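PDB 2WAD: penicillin-binding protein 2B from Streptococcus pneumoniae, which forms peptide cross-links between adjacent glycan strands of cell wall peptidoglycan as a transpeptidase of the elongation machinery, and is a target of penicillin. Local coordinates for residues F178-A183 against T191-P196; S403-L408 against M581-Q586; S489-G492 against D497-T500; S326-E331 against L361-K366; L427-F432 against S596-G601. All blocks are in the same frame, centred on the assembly; numbering follows the deposited sequence.

Contact 1 of 5, residues F178-A183 against T191-P196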
# COMPACT_ATOMS: atom_id res chain seq x y z
N PHE A 178 7.08 38.30 -8.40
CA PHE A 178 5.70 38.65 -8.77
C PHE A 178 4.76 37.43 -8.89
O PHE A 178 3.72 37.38 -8.23
CB PHE A 178 5.74 39.42 -10.08
CG PHE A 178 4.39 39.82 -10.59
CD1 PHE A 178 3.91 41.10 -10.36
CD2 PHE A 178 3.61 38.95 -11.33
CE1 PHE A 178 2.68 41.49 -10.83
CE2 PHE A 178 2.37 39.34 -11.81
CZ PHE A 178 1.90 40.62 -11.55
N SER A 179 5.15 36.44 -9.70
CA SER A 179 4.31 35.25 -9.90
C SER A 179 3.92 34.63 -8.56
O SER A 179 2.76 34.29 -8.31
CB SER A 179 4.99 34.23 -10.82
OG SER A 179 5.69 34.86 -11.88
N GLN A 180 4.90 34.50 -7.67
CA GLN A 180 4.65 34.01 -6.32
C GLN A 180 3.61 34.86 -5.58
O GLN A 180 2.68 34.31 -4.99
CB GLN A 180 5.96 34.01 -5.53
CG GLN A 180 7.05 33.12 -6.11
CD GLN A 180 6.79 31.67 -5.82
OE1 GLN A 180 6.67 31.27 -4.65
NE2 GLN A 180 6.68 30.87 -6.87
N LEU A 181 3.76 36.18 -5.59
CA LEU A 181 2.81 37.06 -4.89
C LEU A 181 1.42 37.01 -5.52
O LEU A 181 0.41 36.86 -4.81
CB LEU A 181 3.32 38.50 -4.81
CG LEU A 181 4.73 38.73 -4.25
CD1 LEU A 181 5.19 40.12 -4.57
CD2 LEU A 181 4.83 38.45 -2.76
N ASN A 182 1.37 37.13 -6.84
CA ASN A 182 0.12 37.06 -7.59
C ASN A 182 -0.69 35.78 -7.35
O ASN A 182 -1.91 35.81 -7.39
CB ASN A 182 0.37 37.20 -9.09
CG ASN A 182 -0.78 37.86 -9.81
OD1 ASN A 182 -1.41 38.78 -9.28
ND2 ASN A 182 -1.05 37.42 -11.03
N ALA A 183 0.00 34.68 -7.09
CA ALA A 183 -0.64 33.39 -6.91
C ALA A 183 -1.46 33.28 -5.62
O ALA A 183 -2.21 32.33 -5.44
CB ALA A 183 0.41 32.29 -6.96
N THR A 191 3.40 31.01 1.03
CA THR A 191 4.85 31.05 1.13
C THR A 191 5.50 31.52 -0.17
O THR A 191 5.10 31.09 -1.26
CB THR A 191 5.38 29.64 1.48
OG1 THR A 191 5.08 29.37 2.86
CG2 THR A 191 6.88 29.53 1.27
N ILE A 192 6.48 32.42 -0.04
CA ILE A 192 7.23 32.96 -1.18
C ILE A 192 8.55 32.20 -1.35
O ILE A 192 9.54 32.50 -0.68
CB ILE A 192 7.53 34.46 -1.03
CG1 ILE A 192 6.24 35.27 -0.89
CG2 ILE A 192 8.32 34.97 -2.23
CD1 ILE A 192 5.09 34.74 -1.75
N ALA A 193 8.55 31.22 -2.24
CA ALA A 193 9.72 30.38 -2.42
C ALA A 193 10.95 31.13 -2.94
O ALA A 193 10.89 31.88 -3.91
CB ALA A 193 9.40 29.17 -3.29
N THR A 194 12.06 30.93 -2.24
CA THR A 194 13.31 31.59 -2.58
C THR A 194 14.42 30.58 -2.34
O THR A 194 14.15 29.52 -1.77
CB THR A 194 13.51 32.83 -1.68
OG1 THR A 194 14.60 33.61 -2.18
CG2 THR A 194 13.79 32.41 -0.25
N ASP A 195 15.65 30.87 -2.78
CA ASP A 195 16.80 30.08 -2.34
C ASP A 195 16.90 30.15 -0.82
O ASP A 195 16.67 31.20 -0.23
CB ASP A 195 18.11 30.61 -2.95
CG ASP A 195 18.10 30.57 -4.46
OD1 ASP A 195 17.26 29.86 -5.04
OD2 ASP A 195 18.95 31.25 -5.08
N PRO A 196 17.28 29.04 -0.19
CA PRO A 196 17.31 28.92 1.26
C PRO A 196 17.88 30.17 1.95
O PRO A 196 18.85 30.76 1.46
CB PRO A 196 18.23 27.71 1.49
CG PRO A 196 18.21 26.95 0.21
CD PRO A 196 18.08 27.99 -0.85
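Gln180 reaches from the C-terminal part of helix 169-182 to the chain that leaves the short strand 189-191, within the dimerisation-domain region of the protein, and its side chain does most of the work here. Its CB points toward the facing segment and packs on the methyl end of Ile192, with Gln180 CB to Ile192 CD1 at 3.9 Å. The CG lies beside the backbone N, and the chain then bends at CG (chi2 -76°) instead of running straight on. That bend carries the amide past Ile192 to the next residue. At the tip, OE1 accepts the N-H of Ala193, Gln180 OE1 to Ala193 N being 3.1 Å with an angle of 149° at the hydrogen. The donor stands above the carbonyl plane, 40° out of it, so neither lone pair is met squarely. The same oxygen lies 3.7 Å from Ala193 CB, beside the methyl of the residue whose N-H it takes.

One residue further along the helix, Leu181 supplies the apolar half. Its CD2 meets Ile192 CD1 at 3.9 Å, the two side chains crossing at about a right angle. Ile192 CD1 therefore touches both Leu181 CD2 and Gln180 CB. Phe82 of strand 72-83 touches both Leu181 and Ile192, while Ile192 is also joined to Val80 of that strand by a backbone hydrogen bond.

The chemistry is thus divided: one directed bond, in which the amide oxygen accepts the backbone N-H of Ala193, and a patch of methyl packing together join helix 169-182 to the loop after strand 189-191.

Contact 2 of 5, residues S403-L408 against M581-Q586. Unlike the reference sequence in segment 581-586: Ala582 (reference Ser).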
# COMPACT_ATOMS: atom_id res chain seq x y z
N SER A 403 -17.67 -35.84 -0.44
CA SER A 403 -18.49 -35.87 0.76
C SER A 403 -17.69 -36.12 2.03
O SER A 403 -17.16 -37.21 2.24
CB SER A 403 -19.62 -36.88 0.61
OG SER A 403 -20.47 -36.77 1.75
N GLY A 404 -17.59 -35.12 2.90
CA GLY A 404 -16.76 -35.29 4.09
C GLY A 404 -15.34 -35.72 3.75
O GLY A 404 -14.78 -35.30 2.74
N ASN A 405 -14.76 -36.55 4.61
CA ASN A 405 -13.36 -36.93 4.52
C ASN A 405 -13.22 -38.13 3.61
O ASN A 405 -12.72 -39.18 4.03
CB ASN A 405 -12.80 -37.23 5.92
CG ASN A 405 -11.29 -37.47 5.91
OD1 ASN A 405 -10.57 -37.04 5.00
ND2 ASN A 405 -10.80 -38.16 6.93
N GLN A 406 -13.66 -37.93 2.37
CA GLN A 406 -13.80 -38.99 1.36
C GLN A 406 -12.49 -39.60 0.85
O GLN A 406 -11.50 -38.90 0.64
CB GLN A 406 -14.64 -38.47 0.17
CG GLN A 406 -14.94 -39.51 -0.91
CD GLN A 406 -15.91 -38.98 -1.97
OE1 GLN A 406 -16.73 -38.10 -1.68
NE2 GLN A 406 -15.82 -39.50 -3.18
N THR A 407 -12.52 -40.93 0.65
CA THR A 407 -11.37 -41.68 0.15
C THR A 407 -11.35 -41.74 -1.36
O THR A 407 -12.36 -42.00 -2.00
CB THR A 407 -11.32 -43.12 0.70
OG1 THR A 407 -11.07 -43.10 2.11
CG2 THR A 407 -10.21 -43.93 -0.00
N LEU A 408 -10.19 -41.48 -1.95
CA LEU A 408 -10.02 -41.62 -3.38
C LEU A 408 -8.76 -42.47 -3.54
O LEU A 408 -8.04 -42.73 -2.57
CB LEU A 408 -9.84 -40.25 -4.05
CG LEU A 408 -10.96 -39.20 -4.08
CD1 LEU A 408 -10.55 -37.91 -4.83
CD2 LEU A 408 -12.21 -39.74 -4.71
N MET A 581 -14.51 -27.83 7.48
CA MET A 581 -13.42 -27.02 7.98
C MET A 581 -12.57 -27.77 9.02
O MET A 581 -11.36 -27.55 9.13
CB MET A 581 -13.95 -25.71 8.56
CG MET A 581 -12.87 -24.73 9.07
SD MET A 581 -11.73 -24.24 7.76
CE MET A 581 -12.69 -23.07 6.78
N ALA A 582 -13.21 -28.64 9.79
CA ALA A 582 -12.50 -29.43 10.79
C ALA A 582 -11.60 -30.45 10.09
O ALA A 582 -10.52 -30.77 10.57
CB ALA A 582 -13.50 -30.09 11.76
N ILE A 583 -12.02 -30.93 8.92
CA ILE A 583 -11.18 -31.80 8.13
C ILE A 583 -9.95 -31.05 7.61
O ILE A 583 -8.84 -31.57 7.70
CB ILE A 583 -11.97 -32.48 7.02
CG1 ILE A 583 -12.91 -33.50 7.67
CG2 ILE A 583 -11.05 -33.23 6.05
CD1 ILE A 583 -14.21 -33.74 6.89
N LEU A 584 -10.10 -29.83 7.13
CA LEU A 584 -8.94 -29.05 6.70
C LEU A 584 -7.96 -28.86 7.87
O LEU A 584 -6.77 -29.02 7.67
CB LEU A 584 -9.33 -27.69 6.13
CG LEU A 584 -10.28 -27.69 4.92
CD1 LEU A 584 -10.53 -26.24 4.45
CD2 LEU A 584 -9.83 -28.61 3.76
N HIS A 585 -8.47 -28.47 9.04
CA HIS A 585 -7.68 -28.30 10.26
C HIS A 585 -6.90 -29.56 10.68
O HIS A 585 -5.78 -29.46 11.19
CB HIS A 585 -8.58 -27.84 11.41
CG HIS A 585 -8.98 -26.39 11.34
ND1 HIS A 585 -9.68 -25.76 12.35
CD2 HIS A 585 -8.77 -25.45 10.39
CE1 HIS A 585 -9.88 -24.49 12.03
NE2 HIS A 585 -9.34 -24.28 10.84
N GLN A 586 -7.48 -30.74 10.47
CA GLN A 586 -6.80 -32.00 10.81
C GLN A 586 -5.71 -32.28 9.78
O GLN A 586 -4.63 -32.75 10.13
CB GLN A 586 -7.81 -33.17 10.90
CG GLN A 586 -7.25 -34.52 11.36
CD GLN A 586 -6.76 -34.54 12.82
OE1 GLN A 586 -7.24 -33.78 13.66
NE2 GLN A 586 -5.80 -35.41 13.11
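Ile583, on helix 578-593, directs its CB toward the loop 403-408 and meets it with CD1, the end of its longer branch. CG1 lies beside the backbone N (chi1 -70°), and this carries CD1 out to the backbone between Gly404 and Asn405: Ile583 CD1 is 3.7 Å from Asn405 N and 3.9 Å from Gly404 C. The methyl therefore rests on a peptide unit as much as on a side chain.

Asn405 crosses Ile583 at a slant. Its CB comes to 3.9 Å from Ile583 CD1, and its other approach is by the amide oxygen, with Asn405 OD1 at 4.0 Å from Ile583 CG2. The two branches of the isoleucine thus meet different parts of Asn405. The oxygen passes by the CG2 methyl as a neighbour, since its hydrogen-bond partner is the backbone N of Val437. Asn405 is also the centre of an inverse gamma turn, and the chain bends sharply there beside the methyl. No polar bond joins the two segments; this is a small van der Waals contact at the surface of the transpeptidase domain, isoleucine methyls against a peptide unit and the asparagine side chain.

Ile583 also packs on Ala436 and Val437 at the start of helix 436-442, and on Trp397 of helix 389-398, whose NE1 holds Gly404 O. The loop, which leads on to strand 408-410, is therefore set against helices 389-398, 436-442 and 578-593, and its far end meets helix 445-455.

Contact 3 of 5, residues S489-G492 against D497-T500. Unlike the reference sequence in segment 489-492: Ser489 (reference Thr).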
# COMPACT_ATOMS: atom_id res chain seq x y z
N SER A 489 -8.53 -12.58 -5.58
CA SER A 489 -9.48 -11.48 -5.36
C SER A 489 -8.81 -10.43 -4.49
O SER A 489 -7.81 -10.74 -3.83
CB SER A 489 -10.76 -11.98 -4.66
OG SER A 489 -10.44 -12.68 -3.47
N ALA A 490 -9.36 -9.21 -4.51
CA ALA A 490 -8.97 -8.15 -3.58
C ALA A 490 -8.96 -8.63 -2.14
O ALA A 490 -9.93 -9.25 -1.70
CB ALA A 490 -9.92 -6.93 -3.71
N THR A 491 -7.91 -8.26 -1.41
CA THR A 491 -7.79 -8.62 0.01
C THR A 491 -8.52 -7.67 0.95
O THR A 491 -8.90 -8.07 2.05
CB THR A 491 -6.30 -8.72 0.47
OG1 THR A 491 -5.68 -7.44 0.43
CG2 THR A 491 -5.51 -9.66 -0.40
N GLY A 492 -8.71 -6.43 0.52
CA GLY A 492 -9.27 -5.39 1.39
C GLY A 492 -8.24 -4.59 2.17
O GLY A 492 -8.58 -3.77 3.05
N ASP A 497 -3.65 0.75 -3.65
CA ASP A 497 -3.62 -0.13 -4.82
C ASP A 497 -2.85 -1.44 -4.61
O ASP A 497 -1.62 -1.43 -4.55
CB ASP A 497 -3.02 0.61 -6.02
CG ASP A 497 -3.14 -0.19 -7.31
OD1 ASP A 497 -4.18 -0.85 -7.51
OD2 ASP A 497 -2.19 -0.13 -8.13
N GLU A 498 -3.55 -2.56 -4.53
CA GLU A 498 -2.88 -3.85 -4.40
C GLU A 498 -3.02 -4.59 -5.73
O GLU A 498 -4.01 -4.45 -6.43
CB GLU A 498 -3.57 -4.66 -3.30
CG GLU A 498 -5.05 -4.88 -3.55
CD GLU A 498 -5.72 -5.75 -2.51
OE1 GLU A 498 -6.86 -5.43 -2.14
OE2 GLU A 498 -5.10 -6.73 -2.06
N SER A 499 -2.03 -5.41 -6.08
CA SER A 499 -2.24 -6.41 -7.12
C SER A 499 -3.28 -7.44 -6.68
O SER A 499 -3.28 -7.86 -5.52
CB SER A 499 -0.94 -7.15 -7.41
OG SER A 499 -1.17 -8.15 -8.39
N THR A 500 -4.17 -7.85 -7.57
CA THR A 500 -5.10 -8.94 -7.27
C THR A 500 -4.69 -10.28 -7.91
O THR A 500 -5.45 -11.24 -7.87
CB THR A 500 -6.57 -8.62 -7.61
OG1 THR A 500 -6.68 -8.42 -9.01
CG2 THR A 500 -7.05 -7.38 -6.87
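Glu498 closes a tight excursion of the loop between helices 471-484 and 509-515 of the transpeptidase domain, its carboxylate taking a short bond from the hydroxyl of Thr491 and weaker ones from the backbone N-H groups of Thr491 and Gly492. It has more surface buried than any other residue of the two segments. CG sits between the backbone N and the carbonyl carbon (chi1 58°), and the chain is extended beyond it, which sends the carboxylate straight across to the other segment.

Thr491, the bonding partner, answers with two donors. Thr491 OG1 to Glu498 OE2 is 2.7 Å, reaching the oxygen on its syn side and 25° out of the carboxylate plane. Its backbone N bonds weakly to both oxygens, with Thr491 N to Glu498 OE1 at 3.1 Å. Glu498 OE1 is also met by the N-H of Gly492, again weakly, with Gly492 N to Glu498 OE1 at 3.4 Å. So many donors around one carboxylate would be expected to favour its charged form. The hydroxyl of Thr491 is also hydrogen-bonded with the backbone N of Ile493.

Thr500 comes second in buried surface, and its part is apolar. Its CB points toward the other segment and brings CG2 over the backbone of Ala490. Ala490 ranks third, its methyl beside the carboxylate with Ala490 CB at 3.8 Å from Glu498 OE1. Beyond the pair, Gln527 of helix 525-536 gives its NE2 to both Ser489 O and Thr500 O, bridging the two segments. The methyl of Thr500 ends its approach with CG2 at 3.8 Å from Ala490 N.

Contact 4 of 5, residues S326-E331 against L361-K366. Unlike the reference sequence in segment 361-366: Leu361 (reference Ile).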
# COMPACT_ATOMS: atom_id res chain seq x y z
N SER A 326 18.89 -13.56 6.42
CA SER A 326 19.73 -14.69 6.80
C SER A 326 19.51 -15.96 5.96
O SER A 326 20.44 -16.50 5.35
CB SER A 326 19.58 -14.95 8.31
OG SER A 326 20.27 -16.14 8.64
N TYR A 327 18.26 -16.43 5.91
CA TYR A 327 17.92 -17.53 5.02
C TYR A 327 18.23 -17.31 3.54
O TYR A 327 18.79 -18.18 2.86
CB TYR A 327 16.45 -17.95 5.19
CG TYR A 327 16.16 -18.88 6.34
CD1 TYR A 327 16.26 -20.26 6.20
CD2 TYR A 327 15.78 -18.37 7.59
CE1 TYR A 327 15.97 -21.10 7.25
CE2 TYR A 327 15.49 -19.21 8.64
CZ TYR A 327 15.59 -20.57 8.47
OH TYR A 327 15.28 -21.39 9.54
N PHE A 328 17.85 -16.17 2.99
CA PHE A 328 18.13 -15.99 1.55
C PHE A 328 19.61 -16.04 1.21
O PHE A 328 19.97 -16.62 0.19
CB PHE A 328 17.55 -14.67 0.99
CG PHE A 328 17.33 -14.71 -0.51
CD1 PHE A 328 16.15 -15.21 -1.04
CD2 PHE A 328 18.32 -14.30 -1.39
CE1 PHE A 328 15.94 -15.27 -2.42
CE2 PHE A 328 18.15 -14.35 -2.77
CZ PHE A 328 16.95 -14.85 -3.29
N ASN A 329 20.47 -15.41 2.00
CA ASN A 329 21.92 -15.48 1.75
C ASN A 329 22.47 -16.89 1.88
O ASN A 329 23.35 -17.27 1.12
CB ASN A 329 22.70 -14.53 2.68
CG ASN A 329 22.75 -13.10 2.17
OD1 ASN A 329 23.04 -12.83 1.00
ND2 ASN A 329 22.44 -12.17 3.05
N SER A 330 21.96 -17.65 2.83
CA SER A 330 22.37 -19.05 2.96
C SER A 330 22.01 -19.82 1.69
O SER A 330 22.83 -20.56 1.13
CB SER A 330 21.68 -19.67 4.19
OG SER A 330 22.32 -20.87 4.58
N GLU A 331 20.80 -19.61 1.19
CA GLU A 331 20.37 -20.30 -0.03
C GLU A 331 21.12 -19.80 -1.26
O GLU A 331 21.27 -20.53 -2.23
CB GLU A 331 18.86 -20.19 -0.23
CG GLU A 331 18.07 -20.89 0.85
CD GLU A 331 18.18 -22.41 0.76
OE1 GLU A 331 17.54 -23.01 -0.13
OE2 GLU A 331 18.91 -23.00 1.60
N LEU A 361 12.38 -9.30 0.46
CA LEU A 361 13.76 -9.07 0.09
C LEU A 361 13.83 -9.37 -1.38
O LEU A 361 13.46 -10.45 -1.80
CB LEU A 361 14.69 -10.02 0.85
CG LEU A 361 16.18 -9.69 0.77
CD1 LEU A 361 16.47 -8.29 1.24
CD2 LEU A 361 17.01 -10.71 1.54
N LYS A 362 14.28 -8.40 -2.17
CA LYS A 362 14.27 -8.54 -3.60
C LYS A 362 15.67 -8.89 -4.04
O LYS A 362 16.65 -8.28 -3.60
CB LYS A 362 13.82 -7.22 -4.23
CG LYS A 362 13.74 -7.26 -5.73
CD LYS A 362 13.35 -5.86 -6.20
CE LYS A 362 12.92 -5.86 -7.65
NZ LYS A 362 14.04 -6.29 -8.52
N HIS A 363 15.76 -9.90 -4.90
CA HIS A 363 17.03 -10.33 -5.46
C HIS A 363 17.03 -10.06 -6.97
O HIS A 363 16.36 -10.76 -7.73
CB HIS A 363 17.29 -11.82 -5.16
CG HIS A 363 18.54 -12.36 -5.80
ND1 HIS A 363 18.56 -13.52 -6.55
CD2 HIS A 363 19.81 -11.90 -5.81
CE1 HIS A 363 19.78 -13.74 -6.99
NE2 HIS A 363 20.57 -12.77 -6.55
N ASP A 364 17.82 -9.07 -7.38
CA ASP A 364 17.95 -8.65 -8.77
C ASP A 364 18.68 -9.69 -9.60
O ASP A 364 19.86 -9.98 -9.34
CB ASP A 364 18.79 -7.36 -8.80
CG ASP A 364 18.64 -6.59 -10.10
OD1 ASP A 364 18.81 -7.19 -11.18
OD2 ASP A 364 18.34 -5.38 -10.03
N LEU A 365 18.01 -10.24 -10.61
CA LEU A 365 18.59 -11.33 -11.39
C LEU A 365 19.63 -10.84 -12.40
O LEU A 365 20.27 -11.65 -13.06
CB LEU A 365 17.53 -12.18 -12.08
CG LEU A 365 16.45 -12.77 -11.18
CD1 LEU A 365 15.59 -13.73 -11.99
CD2 LEU A 365 17.14 -13.52 -10.03
N LYS A 366 19.82 -9.53 -12.52
CA LYS A 366 20.86 -9.03 -13.41
C LYS A 366 22.11 -8.56 -12.67
O LYS A 366 23.23 -8.82 -13.09
CB LYS A 366 20.30 -7.90 -14.28
CG LYS A 366 19.07 -8.26 -15.10
CD LYS A 366 18.22 -7.02 -15.39
CE LYS A 366 17.36 -6.60 -14.21
NZ LYS A 366 15.93 -7.01 -14.36
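Phe328 lays the far end of its ring against His363, the last residue of strand 355-363. Phe328 CZ and His363 CB are 3.6 Å apart, and on the neighbouring ring carbon Phe328 CE2 lies 3.6 Å from His363 CG. The rings meet aslant, with centroids 5.4 Å apart and planes at 56°, an arrangement that is neither stacked nor T-shaped. His363 ND1 lies at the edge of the phenyl ring, in its plane. Nearer the helix, the phenylalanine has a second neighbour on the strand: Phe328 CB touches Leu361 CD2 at 4.0 Å. Leu361 and His363 are two residues apart in the strand, and both turn their CB toward the helix, while that of Lys362 between them points away.

The torsions set this up. With CG opposite the backbone N (chi1 -157°), Phe328 projects from helix 314-334 across to the strand, and His363 has its own CG in the same relation to its N (chi1 176°). The imidazole is held by a bond from ND1 to the backbone O of Ser340, which fixes its turn about the CB-CG bond. Further out, Phe651 lies nearly parallel to the phenyl ring, with Val343 of strand 342-348 and Leu370 of strand 370-372 also against it.

All three touching residues are buried, in a largely apolar layer between a helix and a sheet. A helix from the N-terminal end of the transpeptidase domain packed on one face of an antiparallel sheet, together with a C-terminal helix, here 661-676, is characteristic of the penicillin-binding transpeptidase and beta-lactamase fold.

Contact 5 of 5, residues L427-F432 against S596-G601. Unlike the reference sequence in segment 427-432: Leu427 (reference Gln). Unlike the reference sequence in segment 596-601: Pro597 (reference Gly).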
# COMPACT_ATOMS: atom_id res chain seq x y z
N LEU A 427 6.07 -43.16 -8.11
CA LEU A 427 5.64 -44.55 -8.17
C LEU A 427 6.05 -45.31 -6.90
O LEU A 427 5.67 -46.48 -6.70
CB LEU A 427 6.24 -45.20 -9.43
CG LEU A 427 5.77 -44.50 -10.72
CD1 LEU A 427 6.58 -44.81 -11.99
CD2 LEU A 427 4.28 -44.83 -10.91
N ALA A 428 6.76 -44.62 -6.02
CA ALA A 428 7.40 -45.25 -4.86
C ALA A 428 6.49 -46.10 -3.97
O ALA A 428 6.94 -47.13 -3.45
CB ALA A 428 8.17 -44.20 -4.03
N TYR A 429 5.24 -45.71 -3.77
CA TYR A 429 4.33 -46.54 -2.99
C TYR A 429 3.18 -47.11 -3.82
O TYR A 429 2.13 -47.43 -3.27
CB TYR A 429 3.77 -45.76 -1.80
CG TYR A 429 4.88 -45.33 -0.90
CD1 TYR A 429 5.19 -46.06 0.24
CD2 TYR A 429 5.70 -44.25 -1.24
CE1 TYR A 429 6.25 -45.69 1.06
CE2 TYR A 429 6.76 -43.89 -0.43
CZ TYR A 429 7.03 -44.61 0.71
OH TYR A 429 8.09 -44.28 1.52
N GLY A 430 3.38 -47.22 -5.14
CA GLY A 430 2.29 -47.63 -6.02
C GLY A 430 1.03 -46.78 -5.88
O GLY A 430 1.10 -45.59 -5.56
N SER A 431 -0.12 -47.41 -6.13
CA SER A 431 -1.43 -46.78 -5.96
C SER A 431 -2.03 -47.20 -4.62
O SER A 431 -1.84 -48.33 -4.16
CB SER A 431 -2.38 -47.22 -7.07
OG SER A 431 -1.88 -46.73 -8.30
N PHE A 432 -2.75 -46.29 -3.98
CA PHE A 432 -3.24 -46.57 -2.65
C PHE A 432 -4.38 -45.63 -2.29
O PHE A 432 -4.50 -44.53 -2.84
CB PHE A 432 -2.09 -46.47 -1.62
CG PHE A 432 -1.40 -45.14 -1.62
CD1 PHE A 432 -0.25 -44.94 -2.38
CD2 PHE A 432 -1.90 -44.08 -0.88
CE1 PHE A 432 0.39 -43.70 -2.41
CE2 PHE A 432 -1.27 -42.83 -0.89
CZ PHE A 432 -0.13 -42.64 -1.68
N SER A 596 4.19 -40.59 8.87
CA SER A 596 4.30 -41.39 7.65
C SER A 596 5.59 -41.02 6.91
O SER A 596 6.09 -39.90 7.01
CB SER A 596 3.05 -41.16 6.79
OG SER A 596 3.21 -41.58 5.44
N PRO A 597 6.14 -41.97 6.14
CA PRO A 597 7.20 -41.56 5.23
C PRO A 597 6.76 -40.46 4.24
O PRO A 597 7.63 -39.82 3.62
CB PRO A 597 7.60 -42.85 4.50
CG PRO A 597 6.75 -43.95 5.09
CD PRO A 597 5.79 -43.40 6.08
N LEU A 598 5.46 -40.22 4.12
CA LEU A 598 4.95 -39.22 3.17
C LEU A 598 4.54 -37.92 3.84
O LEU A 598 4.10 -36.99 3.17
CB LEU A 598 3.77 -39.76 2.33
CG LEU A 598 4.10 -40.99 1.49
CD1 LEU A 598 2.86 -41.54 0.79
CD2 LEU A 598 5.21 -40.69 0.50
N THR A 599 4.63 -37.86 5.17
CA THR A 599 4.37 -36.63 5.87
C THR A 599 5.33 -35.55 5.38
O THR A 599 6.55 -35.75 5.37
CB THR A 599 4.54 -36.81 7.38
OG1 THR A 599 3.50 -37.68 7.86
CG2 THR A 599 4.42 -35.44 8.08
N THR A 600 4.78 -34.41 4.97
CA THR A 600 5.58 -33.41 4.28
C THR A 600 6.10 -32.28 5.16
O THR A 600 7.01 -31.55 4.76
CB THR A 600 4.79 -32.75 3.12
OG1 THR A 600 3.55 -32.22 3.64
CG2 THR A 600 4.51 -33.77 1.99
N GLY A 601 5.54 -32.11 6.36
CA GLY A 601 5.85 -30.89 7.10
C GLY A 601 6.36 -30.96 8.53
O GLY A 601 6.19 -30.00 9.29
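Two type I beta turns face each other at the end of the transpeptidase domain far from the centre of the chain, Leu427 to Gly430 on one side and Ser596 to Thr599 on the other. Tyr429 and Leu598 carry most of the buried surface. Their side chains run antiparallel alongside one another, and Tyr429 CE2 comes to 3.7 Å from Leu598 CD2. The end of the tyrosine passes on to the neighbouring residue of the turn, where Tyr429 OH lies 3.3 Å from Pro597 CB, an oxygen against a ring carbon and not a hydrogen bond.

Leu598 uses its other methyl on a second aromatic ring: Leu598 CD1 is 4.0 Å from Phe432 CZ, the two side chains meeting head-on. Phe432 has its CG tucked between the backbone N and the carbonyl carbon (chi1 57°), and from there its ring extends toward the leucine. The branched end of Leu598 thus gives one methyl to each ring. Its backbone is steadied by an ST turn, Leu598 N to Ser596 OG being 2.9 Å at an angle of 165°.

Leu598 also rests on Tyr442, at the end of helix 436-442, and on Tyr425. Glu441 of the same helix bonds Thr599 OG1 through its carboxylate and Thr600 OG1 through its backbone O, while Phe432 opens strand 432-434 and pairs by its backbone with Asp410 of strand 408-410. The loop after helix 578-593 is in this way brought alongside that pair of strands.

In the fold
Contact 1 stands alone in the N-terminal part, its centre about 71 Å from that of contact 2 and about 75 Å from that of contact 5, which lie on the opposite side of the chain's centre. Contact 4 follows in sequence, joining helix 314-334 to the six-stranded antiparallel sheet. Contacts 2 and 5 alternate along the chain and are neighbours, with centres about 18 Å apart; both bring the region of strands 408-410 and 432-434 against helix 578-593 or the loop after it, with helix 436-442 beside both. Contact 3 is enclosed in sequence by both. Contacts 2, 4 and 5 thus join distant elements of one transpeptidase domain, while contact 3 shapes a single loop.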